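Local atomic coordinates of diaminopimelate decarboxylase (Methanocaldococcus jannaschii, PDB entry 1TWI), a protein that catalyses the pyridoxal-phosphate-dependent decarboxylation of meso-2,6-diaminopimelate to L-lysine, the last step of lysine biosynthesis by the diaminopimelate pathway. Residues Phe62-Ala67 with Leu83-Asp88; Gln39-Tyr44 with Thr77-Lys82; Val245-Gly250 with Pro285-Glu290. One frame throughout, in Å; residues are numbered along the deposited sequence.

Contact 1: Phe62-Ala67 with Leu83-Asp88; sequences FIVAYA and LGCGAD. With PLP (pyridoxal-5'-phosphate), chain E.
Three backbone hydrogen bonds join V64 and Y66 to G86 and D88 in parallel register, the pairing of neighbouring strands in an alpha/beta barrel. G86 N gives to V64 O at 2.6 Å, nearly along the C=O axis. Y66 N gives to G86 O, and D88 N closes the series on Y66 O with an almost straight N-H (2.8 Å, 174°). Glycine suits position 86, because a CB there would run into V64 O and press on I63.

The apolar contacts lie on the face of V64 and Y66. C85 SG, anti to its backbone N (chi1 -163°), settles between V64 CG1 and Y66 CB, 3.7 Å from Y66 CB. Such a small, weakly polar group fits between a branched chain and the root of a ring; the phenol itself leads away, and its OH bonds to N71 O.

On the other face lie the alanines A65 and A67; the methyl of A67 comes up against the cofactor, its CB touching D88 OD2 and reaching PLP C5A at 3.5 Å. Both carboxylate oxygens of D88 are engaged: OD1 accepts from N111, and OD2 forms a salt bridge with K69, the lysine that forms the internal aldimine but is not attached to PLP here.

Strand 62-67 lies between strands 86-89 and 286-289, helix 74-82 makes the beta-alpha-beta crossover, and helix 37-58 covers V64 and C85 through Y44.

Contact 2: Gln39-Tyr44 with Thr77-Lys82; sequences QIKINY and TRLLAK
I40 and L79 meet between two helices, 37-58 and 74-82, that pack on the outside of the alpha/beta (TIM) barrel near strand 62-67. The segment axes approach to 10.9 Å at a crossing angle of -43°, a separation bridged by branched aliphatic side chains.

I40 points toward the other helix, and its CB already lies 4.0 Å from L79 CD2. There the chain forks: CG2, anti to the backbone N, reaches L80 CD2 at 3.8 Å and also touches L79 CD2. The other branch leaves through CG1 and ends at CD1, which meets L79 CD2 at 3.8 Å. L79 CD2 is thus touched by CB and both branch ends of one isoleucine, whose beta-branching spreads methyls over two successive leucines.

L80 starts to one side, but chi1 (-76°) sets CG beside the backbone N, within 4.1 Å of I40 CG2, and CD2 makes the closer contact. Y44, a turn after I40, adds a looser contact from ring atom CD1 to L80 CD2, and its ring also packs on V64 and C85. L79 also touches L433 of the second subunit, at the dimer interface.

K41, on a partly exposed margin that suits a charge, forms a weak, long ion pair with E37; it crosses L79 at about a right angle, and chi4 (-62°) bends the chain so that NZ, not the methylenes, meets L79 CD1 at 3.3 Å.

Contact 3: Val245-Gly250 with Pro285-Glu290; sequences VNLGGG and PNLILE. With PLP (pyridoxal-5'-phosphate), chain E.
The cofactor pocket of this fold-type III, alpha/beta-barrel decarboxylase is built partly from the ends of two parallel strands, where E290 and, from a glycine-rich loop, G249 and G250 meet PLP. Earlier the backbones pair conventionally: V245 N gives to N286 O at 3.0 Å, and V245 O takes I288 N. L247 N gives to I288 O, and after the chains bend E290 N reaches G248 O, standing above that carbonyl plane.

N246 links the two segments through its side-chain amide. Its CG is anti to the backbone N (chi1 176°), and the amide beyond has both ends engaged. OD1 accepts from G248 N at 2.9 Å, an Asx turn; ND2 gives to E290 OE2 at 2.9 Å in a bent bond (137°), meeting it from above the carboxylate plane with the two planar groups 88° apart. N111 also gives to OE2. The other oxygen, OE1, lies 2.7 Å from PLP N1 and accepts from H208, consistent with a carboxylate that stabilises a protonated pyridine nitrogen. N246 and N111 are thus placed as second-shell residues and may limit rotation of the E290 carboxylate.

Glycine fits the loop for local reasons: G248 has positive phi, a CB on G249 would clash with E290 O, and G250 has backbone angles that jam any CB. G250 N gives to phosphate O3P at 2.9 Å.

Apolar contacts fill the outer face, where covering helices suit aliphatic side chains. V245 CG2 presses tightly on P285 CG (3.4 Å), and L247 CD1 meets L287 CD1.

Helix 264-276 links the strands and covers V245, L247 and L287; helix 219-237 packs on V245 and L247, helix 37-58 on L287 and L289, and strand 62-67 flanks 286-289.

Contacts 1 and 3 belong to one parallel barrel sheet, their centres about 10 Å apart, and share the seam where strand 62-67 pairs with strand 286-289: A65 N lies 2.8 Å from L289 O. This seam closes the barrel between early and late parts of the chain, and both contacts bring residues to PLP. Contact 2 lies in the outer layer, about 10 Å from contact 1 and about 18 Å from contact 3, between centres; its helix 74-82 links the strands of contact 1. Along the chain contacts 1 and 2 interleave, and contact 3 follows. Helices of contact 2 cover the outer side of strand 62-67, and helix 74-82 also meets the second subunit.

Contact 1: Phe62-Ala67 with Leu83-Asp88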
loop_
_atom_site.group_PDB
_atom_site.type_symbol
_atom_site.label_atom_id
_atom_site.label_comp_id
_atom_site.label_asym_id
_atom_site.label_seq_id
_atom_site.Cartn_x
_atom_site.Cartn_y
_atom_site.Cartn_z
ATOM N N PHE A 62 -3.558 -35.110 -0.435
ATOM C CA PHE A 62 -3.408 -33.925 0.424
ATOM C C PHE A 62 -2.612 -32.928 -0.438
ATOM O O PHE A 62 -1.504 -33.255 -0.913
ATOM C CB PHE A 62 -2.617 -34.197 1.727
ATOM C CG PHE A 62 -2.289 -32.925 2.484
ATOM C CD1 PHE A 62 -3.297 -32.165 3.055
ATOM C CD2 PHE A 62 -0.979 -32.444 2.537
ATOM C CE1 PHE A 62 -2.996 -30.921 3.676
ATOM C CE2 PHE A 62 -0.667 -31.201 3.152
ATOM C CZ PHE A 62 -1.672 -30.456 3.713
ATOM N N ILE A 63 -3.151 -31.723 -0.628
ATOM C CA ILE A 63 -2.487 -30.735 -1.498
ATOM C C ILE A 63 -2.272 -29.420 -0.800
ATOM O O ILE A 63 -3.213 -28.866 -0.256
ATOM C CB ILE A 63 -3.362 -30.393 -2.757
ATOM C CG1 ILE A 63 -3.578 -31.660 -3.572
ATOM C CG2 ILE A 63 -2.667 -29.290 -3.663
ATOM C CD1 ILE A 63 -4.616 -31.442 -4.696
ATOM N N VAL A 64 -1.050 -28.911 -0.836
ATOM C CA VAL A 64 -0.789 -27.593 -0.265
ATOM C C VAL A 64 -0.904 -26.607 -1.449
ATOM O O VAL A 64 -0.105 -26.649 -2.402
ATOM C CB VAL A 64 0.639 -27.515 0.308
ATOM C CG1 VAL A 64 0.903 -26.122 0.888
ATOM C CG2 VAL A 64 0.819 -28.604 1.379
ATOM N N ALA A 65 -1.914 -25.757 -1.436
ATOM C CA ALA A 65 -2.023 -24.771 -2.514
ATOM C C ALA A 65 -1.517 -23.448 -1.938
ATOM O O ALA A 65 -2.284 -22.658 -1.320
ATOM C CB ALA A 65 -3.488 -24.643 -2.997
ATOM N N TYR A 66 -0.222 -23.202 -2.139
ATOM C CA TYR A 66 0.396 -21.985 -1.595
ATOM C C TYR A 66 -0.320 -20.718 -2.039
ATOM O O TYR A 66 -0.572 -20.533 -3.208
ATOM C CB TYR A 66 1.903 -21.975 -1.950
ATOM C CG TYR A 66 2.564 -20.662 -1.713
ATOM C CD1 TYR A 66 2.644 -20.109 -0.431
ATOM C CD2 TYR A 66 3.102 -19.943 -2.788
ATOM C CE1 TYR A 66 3.241 -18.867 -0.213
ATOM C CE2 TYR A 66 3.700 -18.696 -2.586
ATOM C CZ TYR A 66 3.763 -18.161 -1.304
ATOM O OH TYR A 66 4.288 -16.901 -1.140
ATOM N N ALA A 67 -0.676 -19.853 -1.100
ATOM C CA ALA A 67 -1.387 -18.651 -1.491
ATOM C C ALA A 67 -0.410 -17.604 -2.070
ATOM O O ALA A 67 0.341 -16.929 -1.305
ATOM C CB ALA A 67 -2.105 -18.067 -0.306
ATOM N N LEU A 83 9.329 -28.078 -4.959
ATOM C CA LEU A 83 9.112 -28.889 -3.768
ATOM C C LEU A 83 7.851 -29.783 -3.861
ATOM O O LEU A 83 7.638 -30.638 -2.995
ATOM C CB LEU A 83 9.026 -28.011 -2.514
ATOM C CG LEU A 83 10.288 -27.220 -2.166
ATOM C CD1 LEU A 83 10.052 -26.350 -0.932
ATOM C CD2 LEU A 83 11.441 -28.220 -1.903
ATOM N N GLY A 84 7.047 -29.612 -4.909
ATOM C CA GLY A 84 5.822 -30.397 -5.074
ATOM C C GLY A 84 4.563 -29.658 -4.618
ATOM O O GLY A 84 3.437 -30.190 -4.577
ATOM N N CYS A 85 4.754 -28.394 -4.274
ATOM C CA CYS A 85 3.657 -27.575 -3.783
ATOM C C CYS A 85 2.683 -27.118 -4.888
ATOM O O CYS A 85 3.090 -26.971 -6.056
ATOM C CB CYS A 85 4.284 -26.352 -3.095
ATOM S SG CYS A 85 3.169 -25.442 -2.005
ATOM N N GLY A 86 1.404 -26.940 -4.531
ATOM C CA GLY A 86 0.406 -26.427 -5.482
ATOM C C GLY A 86 0.312 -24.907 -5.352
ATOM O O GLY A 86 1.183 -24.285 -4.731
ATOM N N ALA A 87 -0.754 -24.309 -5.903
ATOM C CA ALA A 87 -0.929 -22.856 -5.854
ATOM C C ALA A 87 -2.369 -22.425 -5.717
ATOM O O ALA A 87 -3.236 -22.946 -6.403
ATOM C CB ALA A 87 -0.370 -22.213 -7.137
ATOM N N ASP A 88 -2.597 -21.478 -4.823
ATOM C CA ASP A 88 -3.909 -20.818 -4.654
ATOM C C ASP A 88 -3.677 -19.439 -5.374
ATOM O O ASP A 88 -2.955 -18.613 -4.861
ATOM C CB ASP A 88 -4.206 -20.615 -3.159
ATOM C CG ASP A 88 -5.068 -19.386 -2.909
ATOM O OD1 ASP A 88 -5.846 -18.955 -3.844
ATOM O OD2 ASP A 88 -4.957 -18.800 -1.811
HETATM N N1 PLP E . -6.893 -18.552 0.869
HETATM C C2 PLP E . -7.633 -17.408 0.631
HETATM C C2A PLP E . -8.987 -17.600 -0.093
HETATM C C3 PLP E . -7.088 -16.190 1.032
HETATM O O3 PLP E . -7.840 -15.088 0.780
HETATM C C4 PLP E . -5.888 -16.071 1.682
HETATM C C4A PLP E . -5.373 -14.650 2.092
HETATM O O4A PLP E . -5.929 -13.723 1.592
HETATM C C5 PLP E . -5.126 -17.235 1.934
HETATM C C6 PLP E . -5.670 -18.442 1.526
HETATM C C5A PLP E . -3.781 -17.304 2.643
HETATM O O4P PLP E . -3.844 -16.759 3.987
HETATM P P PLP E . -2.603 -16.840 4.970
HETATM O O1P PLP E . -3.086 -16.159 6.185
HETATM O O2P PLP E . -1.503 -16.074 4.291
HETATM O O3P PLP E . -2.284 -18.248 5.196
#

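Contact 2: Gln39-Tyr44 with Thr77-Lys82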
loop_
_atom_site.group_PDB
_atom_site.type_symbol
_atom_site.label_atom_id
_atom_site.label_comp_id
_atom_site.label_asym_id
_atom_site.label_seq_id
_atom_site.Cartn_x
_atom_site.Cartn_y
_atom_site.Cartn_z
ATOM N N GLN A 39 14.618 -22.001 5.167
ATOM C CA GLN A 39 13.461 -21.783 6.030
ATOM C C GLN A 39 12.130 -22.123 5.267
ATOM O O GLN A 39 11.167 -22.646 5.863
ATOM C CB GLN A 39 13.399 -20.311 6.507
ATOM C CG GLN A 39 12.252 -20.081 7.488
ATOM C CD GLN A 39 12.474 -20.888 8.774
ATOM O OE1 GLN A 39 11.747 -21.868 9.076
ATOM N NE2 GLN A 39 13.507 -20.522 9.504
ATOM N N ILE A 40 12.046 -21.773 3.973
ATOM C CA ILE A 40 10.844 -22.104 3.206
ATOM C C ILE A 40 10.705 -23.631 3.128
ATOM O O ILE A 40 9.581 -24.178 3.278
ATOM C CB ILE A 40 10.869 -21.498 1.758
ATOM C CG1 ILE A 40 10.836 -19.965 1.840
ATOM C CG2 ILE A 40 9.639 -21.998 0.942
ATOM C CD1 ILE A 40 11.031 -19.232 0.509
ATOM N N LYS A 41 11.811 -24.340 2.894
ATOM C CA LYS A 41 11.719 -25.813 2.838
ATOM C C LYS A 41 11.276 -26.355 4.180
ATOM O O LYS A 41 10.464 -27.301 4.243
ATOM C CB LYS A 41 13.072 -26.470 2.491
ATOM C CG LYS A 41 13.616 -26.088 1.076
ATOM C CD LYS A 41 14.915 -26.916 0.822
ATOM C CE LYS A 41 15.775 -26.252 -0.198
ATOM N NZ LYS A 41 15.070 -26.164 -1.504
ATOM N N ILE A 42 11.797 -25.781 5.245
ATOM C CA ILE A 42 11.360 -26.242 6.595
ATOM C C ILE A 42 9.861 -25.993 6.820
ATOM O O ILE A 42 9.119 -26.887 7.295
ATOM C CB ILE A 42 12.141 -25.500 7.702
ATOM C CG1 ILE A 42 13.575 -26.069 7.725
ATOM C CG2 ILE A 42 11.358 -25.619 9.080
ATOM C CD1 ILE A 42 14.588 -25.229 8.501
ATOM N N ASN A 43 9.397 -24.790 6.465
ATOM C CA ASN A 43 7.970 -24.492 6.695
ATOM C C ASN A 43 7.072 -25.424 5.867
ATOM O O ASN A 43 6.046 -25.908 6.349
ATOM C CB ASN A 43 7.676 -22.999 6.358
ATOM C CG ASN A 43 8.369 -22.031 7.323
ATOM O OD1 ASN A 43 8.849 -22.444 8.393
ATOM N ND2 ASN A 43 8.431 -20.739 6.960
ATOM N N TYR A 44 7.465 -25.665 4.612
ATOM C CA TYR A 44 6.700 -26.512 3.732
ATOM C C TYR A 44 6.711 -27.948 4.266
ATOM O O TYR A 44 5.683 -28.618 4.316
ATOM C CB TYR A 44 7.313 -26.525 2.320
ATOM C CG TYR A 44 6.529 -27.392 1.367
ATOM C CD1 TYR A 44 5.240 -27.031 0.979
ATOM C CD2 TYR A 44 7.046 -28.587 0.903
ATOM C CE1 TYR A 44 4.480 -27.859 0.141
ATOM C CE2 TYR A 44 6.307 -29.422 0.068
ATOM C CZ TYR A 44 5.026 -29.046 -0.310
ATOM O OH TYR A 44 4.301 -29.862 -1.158
ATOM N N THR A 77 8.220 -18.811 -6.147
ATOM C CA THR A 77 7.197 -19.706 -6.662
ATOM C C THR A 77 7.842 -20.901 -7.390
ATOM O O THR A 77 7.335 -22.027 -7.313
ATOM C CB THR A 77 6.176 -18.945 -7.597
ATOM O OG1 THR A 77 6.876 -18.366 -8.696
ATOM C CG2 THR A 77 5.444 -17.846 -6.814
ATOM N N ARG A 78 8.971 -20.692 -8.069
ATOM C CA ARG A 78 9.612 -21.842 -8.711
ATOM C C ARG A 78 10.162 -22.785 -7.651
ATOM O O ARG A 78 10.116 -24.002 -7.834
ATOM C CB ARG A 78 10.723 -21.409 -9.719
ATOM C CG ARG A 78 10.086 -20.852 -11.001
ATOM C CD ARG A 78 11.042 -20.516 -12.132
ATOM N NE ARG A 78 11.567 -21.729 -12.754
ATOM C CZ ARG A 78 10.984 -22.456 -13.711
ATOM N NH1 ARG A 78 9.795 -22.155 -14.250
ATOM N NH2 ARG A 78 11.632 -23.524 -14.141
ATOM N N LEU A 79 10.680 -22.219 -6.556
ATOM C CA LEU A 79 11.194 -23.050 -5.451
ATOM C C LEU A 79 10.043 -23.900 -4.949
ATOM O O LEU A 79 10.144 -25.145 -4.858
ATOM C CB LEU A 79 11.687 -22.155 -4.301
ATOM C CG LEU A 79 12.030 -22.875 -2.950
ATOM C CD1 LEU A 79 13.155 -23.997 -3.114
ATOM C CD2 LEU A 79 12.407 -21.794 -1.912
ATOM N N LEU A 80 8.931 -23.229 -4.580
ATOM C CA LEU A 80 7.783 -23.955 -4.072
ATOM C C LEU A 80 7.255 -25.005 -5.073
ATOM O O LEU A 80 6.954 -26.130 -4.660
ATOM C CB LEU A 80 6.679 -22.967 -3.562
ATOM C CG LEU A 80 7.112 -22.401 -2.198
ATOM C CD1 LEU A 80 6.337 -21.115 -1.878
ATOM C CD2 LEU A 80 6.875 -23.494 -1.128
ATOM N N ALA A 81 7.226 -24.686 -6.377
ATOM C CA ALA A 81 6.765 -25.667 -7.368
ATOM C C ALA A 81 7.705 -26.918 -7.343
ATOM O O ALA A 81 7.238 -28.075 -7.384
ATOM C CB ALA A 81 6.800 -25.064 -8.815
ATOM N N LYS A 82 9.001 -26.666 -7.329
ATOM C CA LYS A 82 9.953 -27.755 -7.306
ATOM C C LYS A 82 9.824 -28.628 -6.059
ATOM O O LYS A 82 10.155 -29.805 -6.116
ATOM C CB LYS A 82 11.378 -27.218 -7.431
ATOM C CG LYS A 82 11.710 -26.809 -8.871
ATOM C CD LYS A 82 13.215 -26.700 -8.995
ATOM C CE LYS A 82 13.702 -26.195 -10.361
ATOM N NZ LYS A 82 13.416 -27.132 -11.489
#

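Contact 3: Val245-Gly250 with Pro285-Glu290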
loop_
_atom_site.group_PDB
_atom_site.type_symbol
_atom_site.label_atom_id
_atom_site.label_comp_id
_atom_site.label_asym_id
_atom_site.label_seq_id
_atom_site.Cartn_x
_atom_site.Cartn_y
_atom_site.Cartn_z
ATOM N N VAL A 245 -12.264 -31.126 -0.388
ATOM C CA VAL A 245 -12.614 -30.166 0.658
ATOM C C VAL A 245 -11.339 -29.321 0.817
ATOM O O VAL A 245 -10.249 -29.827 1.079
ATOM C CB VAL A 245 -13.001 -30.847 1.987
ATOM C CG1 VAL A 245 -13.031 -29.790 3.109
ATOM C CG2 VAL A 245 -14.416 -31.451 1.832
ATOM N N ASN A 246 -11.474 -28.016 0.612
ATOM C CA ASN A 246 -10.317 -27.106 0.687
ATOM C C ASN A 246 -10.629 -26.198 1.855
ATOM O O ASN A 246 -11.644 -25.479 1.830
ATOM C CB ASN A 246 -10.226 -26.347 -0.660
ATOM C CG ASN A 246 -9.114 -25.291 -0.698
ATOM O OD1 ASN A 246 -8.624 -24.821 0.345
ATOM N ND2 ASN A 246 -8.738 -24.883 -1.929
ATOM N N LEU A 247 -9.798 -26.256 2.905
ATOM C CA LEU A 247 -10.093 -25.453 4.079
ATOM C C LEU A 247 -9.374 -24.120 4.161
ATOM O O LEU A 247 -9.386 -23.453 5.204
ATOM C CB LEU A 247 -9.879 -26.301 5.363
ATOM C CG LEU A 247 -10.819 -27.549 5.408
ATOM C CD1 LEU A 247 -10.362 -28.532 6.548
ATOM C CD2 LEU A 247 -12.283 -27.128 5.661
ATOM N N GLY A 248 -8.780 -23.676 3.042
ATOM C CA GLY A 248 -8.200 -22.324 3.059
ATOM C C GLY A 248 -6.895 -22.199 3.829
ATOM O O GLY A 248 -6.218 -23.201 4.133
ATOM N N GLY A 249 -6.514 -20.972 4.150
ATOM C CA GLY A 249 -5.279 -20.788 4.885
ATOM C C GLY A 249 -5.575 -20.085 6.209
ATOM O O GLY A 249 -6.629 -20.327 6.862
ATOM N N GLY A 250 -4.645 -19.246 6.636
ATOM C CA GLY A 250 -4.854 -18.475 7.837
ATOM C C GLY A 250 -4.028 -18.856 9.068
ATOM O O GLY A 250 -4.097 -18.092 10.039
ATOM N N PRO A 285 -12.857 -36.948 1.484
ATOM C CA PRO A 285 -12.364 -36.281 0.264
ATOM C C PRO A 285 -10.847 -36.029 0.198
ATOM O O PRO A 285 -10.106 -36.317 1.161
ATOM C CB PRO A 285 -13.120 -34.953 0.287
ATOM C CG PRO A 285 -13.043 -34.596 1.831
ATOM C CD PRO A 285 -13.357 -35.979 2.492
ATOM N N ASN A 286 -10.387 -35.521 -0.952
ATOM C CA ASN A 286 -8.999 -35.052 -0.998
ATOM C C ASN A 286 -9.036 -33.817 -0.114
ATOM O O ASN A 286 -10.060 -33.154 -0.033
ATOM C CB ASN A 286 -8.605 -34.652 -2.407
ATOM C CG ASN A 286 -8.736 -35.791 -3.352
ATOM O OD1 ASN A 286 -8.091 -36.838 -3.158
ATOM N ND2 ASN A 286 -9.583 -35.630 -4.367
ATOM N N LEU A 287 -7.928 -33.501 0.553
ATOM C CA LEU A 287 -7.900 -32.364 1.438
ATOM C C LEU A 287 -6.935 -31.311 0.888
ATOM O O LEU A 287 -5.813 -31.653 0.498
ATOM C CB LEU A 287 -7.411 -32.813 2.862
ATOM C CG LEU A 287 -7.098 -31.698 3.886
ATOM C CD1 LEU A 287 -8.335 -30.840 4.127
ATOM C CD2 LEU A 287 -6.604 -32.285 5.262
ATOM N N ILE A 288 -7.361 -30.048 0.815
ATOM C CA ILE A 288 -6.469 -28.994 0.312
ATOM C C ILE A 288 -6.404 -27.881 1.343
ATOM O O ILE A 288 -7.451 -27.541 1.948
ATOM C CB ILE A 288 -7.049 -28.343 -0.986
ATOM C CG1 ILE A 288 -7.232 -29.426 -2.059
ATOM C CG2 ILE A 288 -6.130 -27.232 -1.492
ATOM C CD1 ILE A 288 -8.099 -28.974 -3.314
ATOM N N LEU A 289 -5.207 -27.324 1.572
ATOM C CA LEU A 289 -5.066 -26.168 2.464
ATOM C C LEU A 289 -4.402 -25.091 1.609
ATOM O O LEU A 289 -3.722 -25.410 0.632
ATOM C CB LEU A 289 -4.161 -26.464 3.692
ATOM C CG LEU A 289 -4.639 -27.605 4.609
ATOM C CD1 LEU A 289 -3.769 -27.652 5.919
ATOM C CD2 LEU A 289 -6.092 -27.365 4.961
ATOM N N GLU A 290 -4.573 -23.830 2.002
ATOM C CA GLU A 290 -4.027 -22.703 1.228
ATOM C C GLU A 290 -3.165 -21.819 2.070
ATOM O O GLU A 290 -3.368 -20.625 2.114
ATOM C CB GLU A 290 -5.169 -21.859 0.628
ATOM C CG GLU A 290 -6.125 -22.648 -0.349
ATOM C CD GLU A 290 -7.366 -21.805 -0.785
ATOM O OE1 GLU A 290 -7.793 -20.877 -0.050
ATOM O OE2 GLU A 290 -7.927 -22.112 -1.846
HETATM N N1 PLP E . -6.893 -18.552 0.869
HETATM C C2 PLP E . -7.633 -17.408 0.631
HETATM C C2A PLP E . -8.987 -17.600 -0.093
HETATM C C3 PLP E . -7.088 -16.190 1.032
HETATM O O3 PLP E . -7.840 -15.088 0.780
HETATM C C4 PLP E . -5.888 -16.071 1.682
HETATM C C4A PLP E . -5.373 -14.650 2.092
HETATM O O4A PLP E . -5.929 -13.723 1.592
HETATM C C5 PLP E . -5.126 -17.235 1.934
HETATM C C6 PLP E . -5.670 -18.442 1.526
HETATM C C5A PLP E . -3.781 -17.304 2.643
HETATM O O4P PLP E . -3.844 -16.759 3.987
HETATM P P PLP E . -2.603 -16.840 4.970
HETATM O O1P PLP E . -3.086 -16.159 6.185
HETATM O O2P PLP E . -1.503 -16.074 4.291
HETATM O O3P PLP E . -2.284 -18.248 5.196
#